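Local coordinates for membrane protein (PDB 5DL5), which forms an outer-membrane beta-barrel that probably serves as a channel for small solutes, possibly including antibiotics, at residues Glu20-Phe24 with Val25-Asn29; Tyr402-Asp406 with Ala407-Ala411. One frame throughout, in Å; residues are numbered along the deposited sequence.

Contact 1 (Glu20-Phe24 with Val25-Asn29)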
loop_
_atom_site.group_PDB
_atom_site.type_symbol
_atom_site.label_atom_id
_atom_site.label_comp_id
_atom_site.label_asym_id
_atom_site.label_seq_id
_atom_site.Cartn_x
_atom_site.Cartn_y
_atom_site.Cartn_z
ATOM N N GLU A 20 -7.957 -15.843 -27.607
ATOM C CA GLU A 20 -9.063 -14.890 -27.762
ATOM C C GLU A 20 -8.599 -13.483 -28.096
ATOM O O GLU A 20 -9.418 -12.593 -28.109
ATOM C CB GLU A 20 -9.969 -14.849 -26.463
ATOM C CG GLU A 20 -10.726 -16.143 -26.234
ATOM C CD GLU A 20 -11.422 -16.582 -27.510
ATOM O OE1 GLU A 20 -12.164 -15.741 -28.079
ATOM O OE2 GLU A 20 -11.168 -17.716 -28.020
ATOM N N ALA A 21 -7.312 -13.240 -28.304
ATOM C CA ALA A 21 -6.826 -11.870 -28.596
ATOM C C ALA A 21 -7.618 -11.300 -29.795
ATOM O O ALA A 21 -7.839 -12.005 -30.748
ATOM C CB ALA A 21 -5.352 -11.919 -28.997
ATOM N N LYS A 22 -8.042 -10.044 -29.739
ATOM C CA LYS A 22 -8.697 -9.388 -30.938
ATOM C C LYS A 22 -7.738 -8.527 -31.737
ATOM O O LYS A 22 -7.951 -8.324 -32.884
ATOM C CB LYS A 22 -9.775 -8.425 -30.508
ATOM C CG LYS A 22 -11.104 -9.019 -30.077
ATOM C CD LYS A 22 -12.183 -7.919 -30.263
ATOM C CE LYS A 22 -13.261 -7.911 -29.198
ATOM N NZ LYS A 22 -14.411 -8.717 -29.672
ATOM N N GLY A 23 -6.757 -7.923 -31.083
ATOM C CA GLY A 23 -5.783 -7.094 -31.746
ATOM C C GLY A 23 -5.259 -5.990 -30.894
ATOM O O GLY A 23 -5.876 -5.620 -29.833
ATOM N N PHE A 24 -4.066 -5.544 -31.301
ATOM C CA PHE A 24 -3.352 -4.463 -30.610
ATOM C C PHE A 24 -4.276 -3.235 -30.308
ATOM O O PHE A 24 -4.304 -2.708 -29.174
ATOM C CB PHE A 24 -2.217 -3.979 -31.484
ATOM C CG PHE A 24 -1.290 -3.011 -30.801
ATOM C CD1 PHE A 24 -0.235 -3.451 -30.068
ATOM C CD2 PHE A 24 -1.416 -1.677 -31.013
ATOM C CE1 PHE A 24 0.678 -2.577 -29.557
ATOM C CE2 PHE A 24 -0.542 -0.788 -30.460
ATOM C CZ PHE A 24 0.498 -1.219 -29.739
ATOM N N VAL A 25 -5.001 -2.833 -31.315
ATOM C CA VAL A 25 -5.977 -1.718 -31.246
ATOM C C VAL A 25 -7.355 -2.086 -30.613
ATOM O O VAL A 25 -7.813 -1.442 -29.668
ATOM C CB VAL A 25 -6.207 -1.083 -32.641
ATOM C CG1 VAL A 25 -7.209 0.069 -32.570
ATOM C CG2 VAL A 25 -4.890 -0.555 -33.201
ATOM N N GLU A 26 -7.956 -3.165 -31.075
ATOM C CA GLU A 26 -9.273 -3.576 -30.588
ATOM C C GLU A 26 -9.333 -3.833 -29.101
ATOM O O GLU A 26 -10.306 -3.482 -28.489
ATOM C CB GLU A 26 -9.777 -4.825 -31.284
ATOM C CG GLU A 26 -10.058 -4.574 -32.726
ATOM C CD GLU A 26 -8.795 -4.440 -33.625
ATOM O OE1 GLU A 26 -7.594 -4.741 -33.276
ATOM O OE2 GLU A 26 -9.037 -4.007 -34.775
ATOM N N ASP A 27 -8.329 -4.464 -28.538
ATOM C CA ASP A 27 -8.388 -4.796 -27.128
ATOM C C ASP A 27 -7.755 -3.670 -26.283
ATOM O O ASP A 27 -7.449 -3.904 -25.139
ATOM C CB ASP A 27 -7.551 -6.095 -26.838
ATOM C CG ASP A 27 -8.156 -7.344 -27.380
ATOM O OD1 ASP A 27 -9.372 -7.439 -27.326
ATOM O OD2 ASP A 27 -7.422 -8.250 -27.900
ATOM N N ALA A 28 -7.460 -2.498 -26.830
ATOM C CA ALA A 28 -6.714 -1.563 -26.049
ATOM C C ALA A 28 -7.604 -0.878 -24.983
ATOM O O ALA A 28 -8.785 -0.734 -25.158
ATOM C CB ALA A 28 -6.089 -0.499 -26.944
ATOM N N ASN A 29 -7.004 -0.370 -23.923
ATOM C CA ASN A 29 -7.761 0.377 -22.927
ATOM C C ASN A 29 -6.875 1.466 -22.384
ATOM O O ASN A 29 -5.695 1.257 -22.233
ATOM C CB ASN A 29 -8.032 -0.528 -21.737
ATOM C CG ASN A 29 -9.037 -1.582 -22.073
ATOM O OD1 ASN A 29 -10.031 -1.285 -22.702
ATOM N ND2 ASN A 29 -8.741 -2.844 -21.736
#
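Asp27 turns its carboxylate onto the backbone of Lys22 and Gly23 through a chi1 of -70°, which sets CG beside its own backbone N and carries OD2 back toward their amides. There OD2 accepts both. Lys22 N meets it from the syn side, close to the carboxylate plane, with Lys22 N to Asp27 OD2 a short 2.6 Å; Gly23 N lies 3.3 Å from the same Asp27 OD2 but comes from above, 64° out of that plane. Asp27 OD1 rests against the Lys22 side chain, 3.4 Å from Lys22 CB, and the two side chains cross at about a right angle. In return Asp27 N gives a nearly straight bond to Gly23 O (3.0 Å). Overlapping this ring of bonds, Val25 to Ala28 form a type I beta turn, closed by Ala28 N to Val25 O (3.0 Å). Gly23 has an extended backbone with positive phi, suited to glycine, and Glu26 OE1 packs 3.3 Å from Gly23 CA. The contact shapes the N-terminal loop just before barrel strand 29-43: Phe24 touches Ser63 and shares a backbone bond with Gly64, while Ala28 packs on Phe430. Lys22 NZ stays 5.7 Å from Asp27 OD1, too far for direct contact. The two N-H donors would probably favour the charged carboxylate, whose direct hold is through backbone amides, the lysine charge acting at most from a distance.

Contact 2 (Tyr402-Asp406 with Ala407-Ala411)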
loop_
_atom_site.group_PDB
_atom_site.type_symbol
_atom_site.label_atom_id
_atom_site.label_comp_id
_atom_site.label_asym_id
_atom_site.label_seq_id
_atom_site.Cartn_x
_atom_site.Cartn_y
_atom_site.Cartn_z
ATOM N N TYR A 402 -4.613 10.759 16.879
ATOM C CA TYR A 402 -3.638 9.801 17.222
ATOM C C TYR A 402 -2.847 10.247 18.432
ATOM O O TYR A 402 -2.419 11.407 18.487
ATOM C CB TYR A 402 -2.721 9.535 16.050
ATOM C CG TYR A 402 -1.519 8.687 16.376
ATOM C CD1 TYR A 402 -1.612 7.289 16.348
ATOM C CD2 TYR A 402 -0.310 9.261 16.733
ATOM C CE1 TYR A 402 -0.538 6.483 16.631
ATOM C CE2 TYR A 402 0.783 8.477 17.106
ATOM C CZ TYR A 402 0.669 7.072 17.016
ATOM O OH TYR A 402 1.693 6.252 17.327
ATOM N N ARG A 403 -2.678 9.329 19.418
ATOM C CA ARG A 403 -1.922 9.640 20.590
ATOM C C ARG A 403 -0.992 8.488 20.970
ATOM O O ARG A 403 -1.360 7.371 20.815
ATOM C CB ARG A 403 -2.847 9.949 21.806
ATOM C CG ARG A 403 -3.684 11.242 21.713
ATOM C CD ARG A 403 -2.888 12.523 21.596
ATOM N NE ARG A 403 -3.733 13.728 21.362
ATOM C CZ ARG A 403 -4.176 14.175 20.182
ATOM N NH1 ARG A 403 -3.913 13.549 19.048
ATOM N NH2 ARG A 403 -4.894 15.299 20.126
ATOM N N ALA A 404 0.158 8.786 21.587
ATOM C CA ALA A 404 1.087 7.736 21.910
ATOM C C ALA A 404 1.779 8.081 23.190
ATOM O O ALA A 404 1.792 9.253 23.586
ATOM C CB ALA A 404 2.066 7.545 20.746
ATOM N N SER A 405 2.376 7.104 23.843
ATOM C CA SER A 405 3.163 7.472 25.069
ATOM C C SER A 405 4.409 8.333 24.760
ATOM O O SER A 405 4.839 8.517 23.589
ATOM C CB SER A 405 3.585 6.259 25.957
ATOM O OG SER A 405 3.918 5.180 25.261
ATOM N N ASP A 406 4.993 8.841 25.807
ATOM C CA ASP A 406 6.177 9.731 25.724
ATOM C C ASP A 406 7.362 9.141 24.919
ATOM O O ASP A 406 8.036 9.901 24.171
ATOM C CB ASP A 406 6.728 10.024 27.116
ATOM C CG ASP A 406 5.776 10.756 27.933
ATOM O OD1 ASP A 406 4.872 11.312 27.289
ATOM O OD2 ASP A 406 5.935 10.841 29.198
ATOM N N ALA A 407 7.534 7.807 25.049
ATOM C CA ALA A 407 8.641 7.079 24.479
ATOM C C ALA A 407 8.476 6.835 22.960
ATOM O O ALA A 407 9.372 6.385 22.353
ATOM C CB ALA A 407 8.724 5.744 25.229
ATOM N N TYR A 408 7.287 7.048 22.400
ATOM C CA TYR A 408 6.926 6.776 21.013
ATOM C C TYR A 408 6.363 8.003 20.339
ATOM O O TYR A 408 5.278 7.992 19.734
ATOM C CB TYR A 408 5.919 5.637 20.944
ATOM C CG TYR A 408 5.867 4.736 19.730
ATOM C CD1 TYR A 408 7.004 4.017 19.281
ATOM C CD2 TYR A 408 4.670 4.527 19.059
ATOM C CE1 TYR A 408 6.976 3.070 18.169
ATOM C CE2 TYR A 408 4.642 3.675 17.945
ATOM C CZ TYR A 408 5.807 2.902 17.546
ATOM O OH TYR A 408 5.576 2.097 16.458
ATOM N N GLN A 409 7.180 9.017 20.332
ATOM C CA GLN A 409 6.879 10.299 19.722
ATOM C C GLN A 409 7.803 10.345 18.483
ATOM O O GLN A 409 7.453 9.785 17.472
ATOM C CB GLN A 409 7.084 11.471 20.715
ATOM C CG GLN A 409 6.069 11.522 21.873
ATOM C CD GLN A 409 4.605 11.605 21.434
ATOM O OE1 GLN A 409 4.194 12.525 20.667
ATOM N NE2 GLN A 409 3.775 10.687 22.001
ATOM N N GLY A 410 8.995 10.916 18.610
ATOM C CA GLY A 410 9.927 11.061 17.507
ATOM C C GLY A 410 10.426 9.690 17.031
ATOM O O GLY A 410 10.720 9.538 15.858
ATOM N N ALA A 411 10.459 8.672 17.903
ATOM C CA ALA A 411 10.652 7.305 17.422
ATOM C C ALA A 411 9.680 6.835 16.374
ATOM O O ALA A 411 10.016 5.859 15.748
ATOM C CB ALA A 411 10.730 6.282 18.535
HETATM O O HOH W 1 4.184 7.615 17.414
#
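Ser405 O, the carbonyl at the head of this turn, is bound by two donors from the chain that follows. Tyr408 N lies 3.1 Å from Ser405 O and closes a type I beta turn from Ser405 to Tyr408. The side-chain amide of Gln409 supplies the second bond, with NE2 2.9 Å from Ser405 O and an almost straight N-H (174°). Both donors lie well out of the carbonyl plane, on opposite faces, so the oxygen is held from above and below. The Gln409 chain, bent at chi2 (-57°), folds back over the turn, with Gln409 CG 3.4 Å from Asp406 O; Ser405 O lies almost in the plane of the amide. The other end of that amide is satisfied too, as OE1 accepts from Asp415 N. A water joins the two tyrosines: it donates to Tyr402 OH at 2.8 Å, in the plane of the ring, and to Tyr408 O at 2.6 Å. Tyr402 OH is also hydrogen-bonded to Glu374 OE2, and Ser405 OG to Gln373 N, which ties the strand end and the turn to strand 371-384. Arg403 NH1 reaches Tyr402 O at 2.7 Å and bonds to Asn417 OD1 as well. The apolar part is small: Ala404 CB sits at the edge of the Tyr408 ring, near its plane, and 4.3 Å from Tyr408 CB, while the two tyrosine side chains cross at about a right angle. Tyr412 meets the Tyr408 ring with its plane nearly parallel. The arrangement is that of a beta turn taking over where strand 394-404 ends, at the start of a strand-connecting loop of an OprD-family outer-membrane barrel.

Overall arrangement
Contacts 1 and 2 lie on opposite sides of the chain's centre, with their own centres 53 Å apart and their nearest atoms about 39 Å apart. They nevertheless frame the same seam, where strand 29-43 pairs with strand 416-428 and closes the barrel. Contact 1 leads into strand 29-43; contact 2 begins the loop that leads into strand 416-428, and there Gln409 touches Lys44, just past the far end of strand 29-43. Since barrel termini of this family normally face the periplasm, contact 2 is probably on the extracellular side. Its Tyr402 side chain is about 9 Å from a bound C8E detergent molecule.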